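Local coordinates for nucleotide-binding protein, universal stress protein UspA family (Lactobacillus plantarum, PDB 3S3T) that binds ATP and probably takes part in the cellular response to stress, at residues L9-S14 / A38-V42; Q33-A38 / S82-T88; I112-A116 / T131-V135. All blocks are in the same frame, centred on the assembly; numbering follows the deposited sequence.

Overall arrangement
From the N terminus, strand 7-11 leads through helix 16-32 to strand 35-43, and contact 1 closes that beta-alpha-beta loop where L9-S14 meets A38-V42. Strand 35-43 also carries the first half of contact 2; contact 2 opens at Q33-A38 before contact 1 has closed and closes at S82-T88, after helix 53-78, so the two cross. They share A38. Contact 3 opens later, on strand 111-115, and closes on helix 129-137 after a mostly non-helical connection. One parallel sheet unites all three: strand 7-11 lies between strands 35-43 and 111-115. Contacts 1 and 3 both touch ATP; contacts 2 and 3 do not touch, their centres about 19 Å apart.

Contact 1 of 3, residues L9-S14 / A38-V42; sequences LVPVDS and ALYVV. With ATP (adenosine-5'-triphosphate), chain I.
V12 N donates to L39 O over 2.8 Å (N-H...O 154°). P11 CA also brings a C-H to L39 O, from 3.2 Å. The companion bond, L39 N to V10 O, completes the parallel ladder that pairs V10 with A38 and P11 with L39. Beyond it the chains part around the nucleotide. V41 grips the adenine through two backbone bonds, V41 N to ATP N1 (3.0 Å) and ATP N6 to V41 O (2.8 Å). P11 O accepts from the ribose O2' of ATP at 2.7 Å. Y40 swings its ring out opposite the backbone N (chi1 -174°), which lays CD2 3.2 Å from V12 O and brings CE2 near D13 C. Its hydroxyl accepts from a water that also bonds S14 OG, and is hydrogen-bonded to E63 OE2. A leucine in place of Y40 would probably leave this water and E63 without their phenol partner and open a gap beside the D13 backbone. L9 CD1 packs on L39 CB, 3.9 Å away, on the side of helix 95-105; V10 and V12 lean on helix 16-32, and Y40 and A38 touch M71 of helix 53-78.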
loop_
_atom_site.group_PDB
_atom_site.type_symbol
_atom_site.label_atom_id
_atom_site.label_comp_id
_atom_site.label_asym_id
_atom_site.label_seq_id
_atom_site.Cartn_x
_atom_site.Cartn_y
_atom_site.Cartn_z
ATOM N N LEU A 9 -8.151 -7.381 -20.478
ATOM C CA LEU A 9 -8.641 -6.047 -20.232
ATOM C C LEU A 9 -7.436 -5.140 -20.077
ATOM O O LEU A 9 -6.478 -5.472 -19.357
ATOM C CB LEU A 9 -9.482 -5.991 -18.944
ATOM C CG LEU A 9 -10.105 -4.625 -18.608
ATOM C CD1 LEU A 9 -11.104 -4.128 -19.642
ATOM C CD2 LEU A 9 -10.793 -4.734 -17.266
ATOM N N VAL A 10 -7.445 -4.035 -20.808
ATOM C CA VAL A 10 -6.423 -3.021 -20.664
ATOM C C VAL A 10 -7.100 -1.669 -20.353
ATOM O O VAL A 10 -7.557 -0.978 -21.240
ATOM C CB VAL A 10 -5.434 -2.950 -21.842
ATOM C CG1 VAL A 10 -6.115 -2.724 -23.204
ATOM C CG2 VAL A 10 -4.382 -1.880 -21.532
ATOM N N PRO A 11 -7.190 -1.326 -19.054
ATOM C CA PRO A 11 -7.707 -0.015 -18.716
ATOM C C PRO A 11 -6.683 1.047 -19.125
ATOM O O PRO A 11 -5.496 0.920 -18.796
ATOM C CB PRO A 11 -7.926 -0.099 -17.194
ATOM C CG PRO A 11 -7.950 -1.546 -16.874
ATOM C CD PRO A 11 -6.961 -2.136 -17.857
ATOM N N VAL A 12 -7.130 2.076 -19.837
ATOM C CA VAL A 12 -6.257 3.196 -20.150
ATOM C C VAL A 12 -6.801 4.544 -19.677
ATOM O O VAL A 12 -7.999 4.806 -19.760
ATOM C CB VAL A 12 -6.040 3.305 -21.684
ATOM C CG1 VAL A 12 -5.205 2.152 -22.198
ATOM C CG2 VAL A 12 -7.385 3.350 -22.388
ATOM N N ASP A 13 -5.902 5.414 -19.212
ATOM C CA ASP A 13 -6.197 6.854 -19.104
ATOM C C ASP A 13 -5.548 7.501 -20.312
ATOM O O ASP A 13 -5.294 6.809 -21.321
ATOM C CB ASP A 13 -5.732 7.460 -17.767
ATOM C CG ASP A 13 -4.256 7.288 -17.533
ATOM O OD1 ASP A 13 -3.544 7.046 -18.510
ATOM O OD2 ASP A 13 -3.821 7.426 -16.394
ATOM N N SER A 14 -5.265 8.804 -20.237
ATOM C CA SER A 14 -4.783 9.506 -21.384
ATOM C C SER A 14 -3.277 9.632 -21.345
ATOM O O SER A 14 -2.711 10.389 -22.128
ATOM C CB SER A 14 -5.451 10.896 -21.495
ATOM O OG SER A 14 -5.125 11.677 -20.350
ATOM N N ALA A 38 -10.133 -2.539 -24.479
ATOM C CA ALA A 38 -9.596 -1.283 -23.889
ATOM C C ALA A 38 -10.713 -0.505 -23.216
ATOM O O ALA A 38 -11.813 -0.330 -23.787
ATOM C CB ALA A 38 -8.900 -0.443 -24.921
ATOM N N LEU A 39 -10.462 -0.086 -21.972
ATOM C CA LEU A 39 -11.477 0.580 -21.153
ATOM C C LEU A 39 -10.935 1.915 -20.652
ATOM O O LEU A 39 -9.941 1.929 -19.948
ATOM C CB LEU A 39 -11.852 -0.282 -19.954
ATOM C CG LEU A 39 -12.683 0.344 -18.814
ATOM C CD1 LEU A 39 -14.140 0.808 -19.291
ATOM C CD2 LEU A 39 -12.782 -0.629 -17.701
ATOM N N TYR A 40 -11.567 3.019 -21.038
ATOM C CA TYR A 40 -11.277 4.335 -20.429
ATOM C C TYR A 40 -12.390 4.715 -19.472
ATOM O O TYR A 40 -13.569 4.754 -19.857
ATOM C CB TYR A 40 -11.166 5.396 -21.530
ATOM C CG TYR A 40 -10.724 6.774 -21.060
ATOM C CD1 TYR A 40 -11.588 7.623 -20.366
ATOM C CD2 TYR A 40 -9.432 7.240 -21.330
ATOM C CE1 TYR A 40 -11.155 8.870 -19.916
ATOM C CE2 TYR A 40 -9.014 8.521 -20.923
ATOM C CZ TYR A 40 -9.847 9.304 -20.225
ATOM O OH TYR A 40 -9.385 10.532 -19.848
ATOM N N VAL A 41 -12.042 5.021 -18.227
ATOM C CA VAL A 41 -13.039 5.486 -17.277
ATOM C C VAL A 41 -13.004 6.995 -17.079
ATOM O O VAL A 41 -11.994 7.556 -16.652
ATOM C CB VAL A 41 -12.923 4.780 -15.914
ATOM C CG1 VAL A 41 -14.180 5.125 -15.032
ATOM C CG2 VAL A 41 -12.849 3.271 -16.100
ATOM N N VAL A 42 -14.134 7.645 -17.382
ATOM C CA VAL A 42 -14.298 9.083 -17.145
ATOM C C VAL A 42 -14.648 9.285 -15.660
ATOM O O VAL A 42 -15.740 8.907 -15.193
ATOM C CB VAL A 42 -15.424 9.682 -18.022
ATOM C CG1 VAL A 42 -15.587 11.154 -17.750
ATOM C CG2 VAL A 42 -15.211 9.424 -19.499
HETATM P PG ATP I . -2.451 8.512 -8.846
HETATM O O1G ATP I . -3.789 8.574 -9.545
HETATM O O2G ATP I . -1.996 9.857 -8.369
HETATM O O3G ATP I . -2.333 7.502 -7.713
HETATM P PB ATP I . -1.259 8.138 -11.501
HETATM O O1B ATP I . 0.133 8.512 -11.924
HETATM O O2B ATP I . -2.403 8.897 -12.081
HETATM O O3B ATP I . -1.285 8.153 -9.903
HETATM P PA ATP I . -2.680 5.634 -11.897
HETATM O O1A ATP I . -3.961 6.408 -11.859
HETATM O O2A ATP I . -2.569 4.547 -10.908
HETATM O O3A ATP I . -1.385 6.549 -11.795
HETATM O "O5'" ATP I . -2.588 5.016 -13.415
HETATM C "C5'" ATP I . -1.909 3.779 -13.617
HETATM C "C4'" ATP I . -2.580 2.989 -14.745
HETATM O "O4'" ATP I . -3.926 2.813 -14.320
HETATM C "C3'" ATP I . -2.668 3.735 -16.066
HETATM O "O3'" ATP I . -1.491 3.614 -16.848
HETATM C "C2'" ATP I . -3.902 3.081 -16.636
HETATM O "O2'" ATP I . -3.499 1.823 -17.159
HETATM C "C1'" ATP I . -4.808 2.878 -15.429
HETATM N N9 ATP I . -5.769 3.968 -15.276
HETATM C C8 ATP I . -5.624 5.106 -14.529
HETATM N N7 ATP I . -6.710 5.904 -14.651
HETATM C C5 ATP I . -7.544 5.266 -15.479
HETATM C C6 ATP I . -8.853 5.566 -16.048
HETATM N N6 ATP I . -9.454 6.725 -15.706
HETATM N N1 ATP I . -9.427 4.645 -16.900
HETATM C C2 ATP I . -8.778 3.509 -17.202
HETATM N N3 ATP I . -7.557 3.178 -16.759
HETATM C C4 ATP I . -6.927 4.011 -15.901
HETATM O O HOH W 1 -6.961 10.673 -18.554
#

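Contact 2 of 3, residues Q33-A38 / S82-T88; sequences QANLTA and SAPNLKT
Q33-A38 and S82-T88 form the neighbouring starts of strands 35-43 and 87-93 in the parallel sheet of this alpha/beta fold, the latter being the outermost strand within the chain. The backbone evidence is a regular parallel ladder pairing T37 with K87 and A38 with T88. K87 N donates to L36 O at 3.0 Å, and A38 N to K87 O. C-H contacts from L86 CA to L36 O and from T37 CA to K87 O accompany these bonds.

Side-chain amides extend the pairing ahead of the strand. N85 places CG between its backbone N and carbonyl carbon (chi1 53°), which turns the amide toward N35 and L36. There N85 ND2 donates to N35 OD1 over 2.9 Å, the two amide planes lying 27° apart, and N85 OD1 accepts from L36 N at 3.2 Å. The N85 carboxamide thus acts as donor and acceptor at once, while N35 ND2 is held by N7. A water joins N85 N to A34 O, and another donates to L36 O and lies doubtfully close to N85 OD1.

Apolar contact is concentrated in L36 and L86: L86 CD1 comes 3.7 Å from L36 CG and also faces A38 CB. L36 is buried against helix 16-32, and T88 touches helix 53-78. On the sheet face bearing T37 and K87, those two side chains run side by side, the lysine methylenes passing T37 OG1 before NZ leads away.

Ahead of the strands, P84 CG rests 3.3 Å from A34 O. Q33, just past a helix and with positive phi, bends its chain so that NE2, also bonded to Q30 O, donates to S82 O at 3.0 Å and 171°, approaching from above the carbonyl plane.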
loop_
_atom_site.group_PDB
_atom_site.type_symbol
_atom_site.label_atom_id
_atom_site.label_comp_id
_atom_site.label_asym_id
_atom_site.label_seq_id
_atom_site.Cartn_x
_atom_site.Cartn_y
_atom_site.Cartn_z
ATOM N N GLN A 33 -3.914 -15.225 -28.929
ATOM C CA GLN A 33 -5.104 -15.064 -29.742
ATOM C C GLN A 33 -6.330 -14.829 -28.862
ATOM O O GLN A 33 -7.362 -15.488 -29.005
ATOM C CB GLN A 33 -5.276 -16.249 -30.688
ATOM C CG GLN A 33 -4.200 -16.263 -31.778
ATOM C CD GLN A 33 -4.426 -15.205 -32.821
ATOM O OE1 GLN A 33 -5.280 -15.342 -33.677
ATOM N NE2 GLN A 33 -3.663 -14.145 -32.765
ATOM N N ALA A 34 -6.182 -13.868 -27.963
ATOM C CA ALA A 34 -7.185 -13.566 -26.953
ATOM C C ALA A 34 -8.070 -12.423 -27.384
ATOM O O ALA A 34 -7.682 -11.587 -28.182
ATOM C CB ALA A 34 -6.521 -13.274 -25.619
ATOM N N ASN A 35 -9.278 -12.372 -26.844
ATOM C CA ASN A 35 -10.088 -11.188 -27.027
ATOM C C ASN A 35 -9.432 -10.070 -26.221
ATOM O O ASN A 35 -8.806 -10.329 -25.166
ATOM C CB ASN A 35 -11.541 -11.420 -26.596
ATOM C CG ASN A 35 -12.213 -12.553 -27.360
ATOM O OD1 ASN A 35 -12.091 -12.672 -28.581
ATOM N ND2 ASN A 35 -12.921 -13.402 -26.629
ATOM N N LEU A 36 -9.520 -8.841 -26.731
ATOM C CA LEU A 36 -8.942 -7.681 -26.081
ATOM C C LEU A 36 -9.997 -6.600 -25.910
ATOM O O LEU A 36 -10.753 -6.340 -26.833
ATOM C CB LEU A 36 -7.731 -7.153 -26.877
ATOM C CG LEU A 36 -6.928 -5.983 -26.295
ATOM C CD1 LEU A 36 -6.426 -6.303 -24.907
ATOM C CD2 LEU A 36 -5.774 -5.611 -27.243
ATOM N N THR A 37 -10.070 -6.014 -24.696
ATOM C CA THR A 37 -10.939 -4.867 -24.441
ATOM C C THR A 37 -10.100 -3.717 -23.845
ATOM O O THR A 37 -9.418 -3.937 -22.851
ATOM C CB THR A 37 -12.028 -5.226 -23.423
ATOM O OG1 THR A 37 -12.874 -6.229 -24.003
ATOM C CG2 THR A 37 -12.894 -3.975 -23.047
ATOM N N ALA A 38 -10.133 -2.539 -24.479
ATOM C CA ALA A 38 -9.596 -1.283 -23.889
ATOM C C ALA A 38 -10.713 -0.505 -23.216
ATOM O O ALA A 38 -11.813 -0.330 -23.787
ATOM C CB ALA A 38 -8.900 -0.443 -24.921
ATOM N N SER A 82 -2.009 -9.184 -35.849
ATOM C CA SER A 82 -2.720 -10.451 -35.936
ATOM C C SER A 82 -3.565 -10.711 -34.697
ATOM O O SER A 82 -4.088 -11.804 -34.529
ATOM C CB SER A 82 -1.735 -11.601 -36.202
ATOM O OG SER A 82 -0.705 -11.612 -35.220
ATOM N N ALA A 83 -3.728 -9.694 -33.856
ATOM C CA ALA A 83 -4.584 -9.778 -32.686
ATOM C C ALA A 83 -6.006 -9.944 -33.193
ATOM O O ALA A 83 -6.395 -9.279 -34.126
ATOM C CB ALA A 83 -4.452 -8.514 -31.807
ATOM N N PRO A 84 -6.784 -10.845 -32.581
ATOM C CA PRO A 84 -8.088 -11.168 -33.156
ATOM C C PRO A 84 -9.084 -10.025 -33.186
ATOM O O PRO A 84 -9.869 -9.952 -34.119
ATOM C CB PRO A 84 -8.628 -12.277 -32.253
ATOM C CG PRO A 84 -7.571 -12.631 -31.333
ATOM C CD PRO A 84 -6.384 -11.784 -31.524
ATOM N N ASN A 85 -9.079 -9.148 -32.177
ATOM C CA ASN A 85 -10.064 -8.064 -32.155
ATOM C C ASN A 85 -9.756 -6.969 -31.136
ATOM O O ASN A 85 -8.817 -7.067 -30.377
ATOM C CB ASN A 85 -11.467 -8.643 -31.854
ATOM C CG ASN A 85 -11.480 -9.495 -30.607
ATOM O OD1 ASN A 85 -11.136 -9.028 -29.491
ATOM N ND2 ASN A 85 -11.802 -10.770 -30.783
ATOM N N LEU A 86 -10.595 -5.942 -31.117
ATOM C CA LEU A 86 -10.552 -4.951 -30.057
ATOM C C LEU A 86 -11.975 -4.459 -29.857
ATOM O O LEU A 86 -12.637 -4.016 -30.815
ATOM C CB LEU A 86 -9.628 -3.774 -30.398
ATOM C CG LEU A 86 -9.521 -2.716 -29.295
ATOM C CD1 LEU A 86 -8.673 -3.262 -28.132
ATOM C CD2 LEU A 86 -8.975 -1.384 -29.853
ATOM N N LYS A 87 -12.430 -4.623 -28.620
ATOM C CA LYS A 87 -13.592 -3.930 -28.113
ATOM C C LYS A 87 -13.065 -2.692 -27.354
ATOM O O LYS A 87 -12.066 -2.774 -26.654
ATOM C CB LYS A 87 -14.381 -4.847 -27.175
ATOM C CG LYS A 87 -15.653 -4.241 -26.562
ATOM C CD LYS A 87 -16.171 -5.057 -25.376
ATOM C CE LYS A 87 -17.694 -4.940 -25.253
ATOM N NZ LYS A 87 -18.209 -5.401 -23.943
ATOM N N THR A 88 -13.722 -1.557 -27.529
ATOM C CA THR A 88 -13.391 -0.338 -26.812
ATOM C C THR A 88 -14.595 0.091 -25.978
ATOM O O THR A 88 -15.764 -0.018 -26.420
ATOM C CB THR A 88 -12.983 0.767 -27.763
ATOM O OG1 THR A 88 -14.074 1.101 -28.648
ATOM C CG2 THR A 88 -11.734 0.340 -28.563
HETATM O O HOH W 2 -7.372 -9.399 -29.811
HETATM O O HOH W 3 -12.963 -8.189 -27.931
#

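Contact 3 of 3, residues I112-A116 / T131-V135; sequences IVLGA and TSYVV. With ATP (adenosine-5'-triphosphate), chain I.
T131 turns OG1 anti to its carbonyl carbon (chi1 -66°), which directs the hydroxyl from the first turn of helix 129-137 to G115 O, at the end of strand 111-115. L114 sets CG likewise anti to its carbonyl carbon (chi1 -68°) and thereby sends CD1 over to V134. The T131 OG1 to G115 O bond is 2.7 Å long, and the hydroxyl approaches nearly head-on to the carbonyl. T131 OG1 also lies 3.1 Å from ATP C5'.

Strand and helix belong to the beta-alpha-beta unit made by 111-115, 129-137 and 141-145, and their short segments run close to antiparallel, 160° apart, with axes 9.5 Å from one another. Between them lies an apolar layer. L114 CD1 meets V134 CB at 3.7 Å, crossing it at a slant, whereas I112 CD1 comes to V134 CG1 at the same distance with the side chains roughly perpendicular. I99 of helix 95-105 adds to this layer at V134.

Both backbones also serve the ATP pocket. G115 N donates to the ribose O2' at 3.2 Å, nearly straight, and a CB on this glycine would run into ATP O3'. T131 N donates to the alpha-phosphate oxygen O2A, also at 3.2 Å, from the N-terminal part of its helix.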
loop_
_atom_site.group_PDB
_atom_site.type_symbol
_atom_site.label_atom_id
_atom_site.label_comp_id
_atom_site.label_asym_id
_atom_site.label_seq_id
_atom_site.Cartn_x
_atom_site.Cartn_y
_atom_site.Cartn_z
ATOM N N ILE A 112 -5.620 -8.461 -16.573
ATOM C CA ILE A 112 -5.741 -7.017 -16.684
ATOM C C ILE A 112 -4.332 -6.476 -16.894
ATOM O O ILE A 112 -3.393 -6.885 -16.176
ATOM C CB ILE A 112 -6.353 -6.404 -15.411
ATOM C CG1 ILE A 112 -7.746 -6.989 -15.089
ATOM C CG2 ILE A 112 -6.446 -4.854 -15.572
ATOM C CD1 ILE A 112 -8.401 -6.420 -13.762
ATOM N N VAL A 113 -4.169 -5.609 -17.909
ATOM C CA VAL A 113 -2.896 -5.003 -18.235
ATOM C C VAL A 113 -2.961 -3.517 -17.839
ATOM O O VAL A 113 -3.862 -2.816 -18.226
ATOM C CB VAL A 113 -2.565 -5.176 -19.746
ATOM C CG1 VAL A 113 -1.251 -4.502 -20.094
ATOM C CG2 VAL A 113 -2.546 -6.697 -20.146
ATOM N N LEU A 114 -2.001 -3.054 -17.067
ATOM C CA LEU A 114 -1.999 -1.662 -16.529
ATOM C C LEU A 114 -0.665 -1.002 -16.719
ATOM O O LEU A 114 0.392 -1.643 -16.607
ATOM C CB LEU A 114 -2.296 -1.676 -14.999
ATOM C CG LEU A 114 -3.698 -2.103 -14.560
ATOM C CD1 LEU A 114 -3.691 -2.539 -13.093
ATOM C CD2 LEU A 114 -4.784 -1.020 -14.810
ATOM N N GLY A 115 -0.668 0.311 -16.923
ATOM C CA GLY A 115 0.568 1.064 -16.804
ATOM C C GLY A 115 0.933 1.172 -15.346
ATOM O O GLY A 115 0.069 1.219 -14.473
ATOM N N ALA A 116 2.208 1.260 -15.038
ATOM C CA ALA A 116 2.594 1.476 -13.642
ATOM C C ALA A 116 2.068 2.824 -13.070
ATOM O O ALA A 116 1.601 2.874 -11.928
ATOM C CB ALA A 116 4.086 1.406 -13.512
ATOM N N THR A 131 -3.417 1.513 -10.142
ATOM C CA THR A 131 -2.748 0.269 -10.350
ATOM C C THR A 131 -2.621 -0.543 -9.072
ATOM O O THR A 131 -2.974 -1.745 -9.080
ATOM C CB THR A 131 -1.379 0.437 -11.032
ATOM O OG1 THR A 131 -1.579 0.925 -12.349
ATOM C CG2 THR A 131 -0.620 -0.891 -11.126
ATOM N N SER A 132 -2.178 0.049 -7.965
ATOM C CA SER A 132 -2.090 -0.767 -6.738
ATOM C C SER A 132 -3.488 -1.275 -6.308
ATOM O O SER A 132 -3.613 -2.391 -5.805
ATOM C CB SER A 132 -1.357 -0.042 -5.611
ATOM O OG SER A 132 -2.108 1.058 -5.194
ATOM N N TYR A 133 -4.519 -0.467 -6.486
ATOM C CA TYR A 133 -5.878 -0.882 -6.107
ATOM C C TYR A 133 -6.310 -2.113 -6.942
ATOM O O TYR A 133 -6.779 -3.128 -6.379
ATOM C CB TYR A 133 -6.874 0.227 -6.324
ATOM C CG TYR A 133 -8.261 -0.160 -5.929
ATOM C CD1 TYR A 133 -9.084 -0.858 -6.790
ATOM C CD2 TYR A 133 -8.717 0.093 -4.647
ATOM C CE1 TYR A 133 -10.387 -1.201 -6.414
ATOM C CE2 TYR A 133 -9.994 -0.300 -4.228
ATOM C CZ TYR A 133 -10.821 -0.936 -5.107
ATOM O OH TYR A 133 -12.091 -1.333 -4.713
ATOM N N VAL A 134 -6.123 -2.005 -8.252
ATOM C CA VAL A 134 -6.455 -3.081 -9.165
ATOM C C VAL A 134 -5.602 -4.336 -8.917
ATOM O O VAL A 134 -6.130 -5.449 -8.852
ATOM C CB VAL A 134 -6.505 -2.602 -10.633
ATOM C CG1 VAL A 134 -6.986 -3.741 -11.602
ATOM C CG2 VAL A 134 -7.507 -1.459 -10.761
ATOM N N VAL A 135 -4.296 -4.195 -8.716
ATOM C CA VAL A 135 -3.528 -5.378 -8.388
ATOM C C VAL A 135 -4.129 -6.127 -7.170
ATOM O O VAL A 135 -4.213 -7.373 -7.148
ATOM C CB VAL A 135 -2.004 -5.014 -8.137
ATOM C CG1 VAL A 135 -1.264 -6.170 -7.449
ATOM C CG2 VAL A 135 -1.274 -4.632 -9.480
HETATM P PG ATP I . -2.451 8.512 -8.846
HETATM O O1G ATP I . -3.789 8.574 -9.545
HETATM O O2G ATP I . -1.996 9.857 -8.369
HETATM O O3G ATP I . -2.333 7.502 -7.713
HETATM P PB ATP I . -1.259 8.138 -11.501
HETATM O O1B ATP I . 0.133 8.512 -11.924
HETATM O O2B ATP I . -2.403 8.897 -12.081
HETATM O O3B ATP I . -1.285 8.153 -9.903
HETATM P PA ATP I . -2.680 5.634 -11.897
HETATM O O1A ATP I . -3.961 6.408 -11.859
HETATM O O2A ATP I . -2.569 4.547 -10.908
HETATM O O3A ATP I . -1.385 6.549 -11.795
HETATM O "O5'" ATP I . -2.588 5.016 -13.415
HETATM C "C5'" ATP I . -1.909 3.779 -13.617
HETATM C "C4'" ATP I . -2.580 2.989 -14.745
HETATM O "O4'" ATP I . -3.926 2.813 -14.320
HETATM C "C3'" ATP I . -2.668 3.735 -16.066
HETATM O "O3'" ATP I . -1.491 3.614 -16.848
HETATM C "C2'" ATP I . -3.902 3.081 -16.636
HETATM O "O2'" ATP I . -3.499 1.823 -17.159
HETATM C "C1'" ATP I . -4.808 2.878 -15.429
HETATM N N9 ATP I . -5.769 3.968 -15.276
HETATM C C8 ATP I . -5.624 5.106 -14.529
HETATM N N7 ATP I . -6.710 5.904 -14.651
HETATM C C5 ATP I . -7.544 5.266 -15.479
HETATM C C6 ATP I . -8.853 5.566 -16.048
HETATM N N6 ATP I . -9.454 6.725 -15.706
HETATM N N1 ATP I . -9.427 4.645 -16.900
HETATM C C2 ATP I . -8.778 3.509 -17.202
HETATM N N3 ATP I . -7.557 3.178 -16.759
HETATM C C4 ATP I . -6.927 4.011 -15.901
#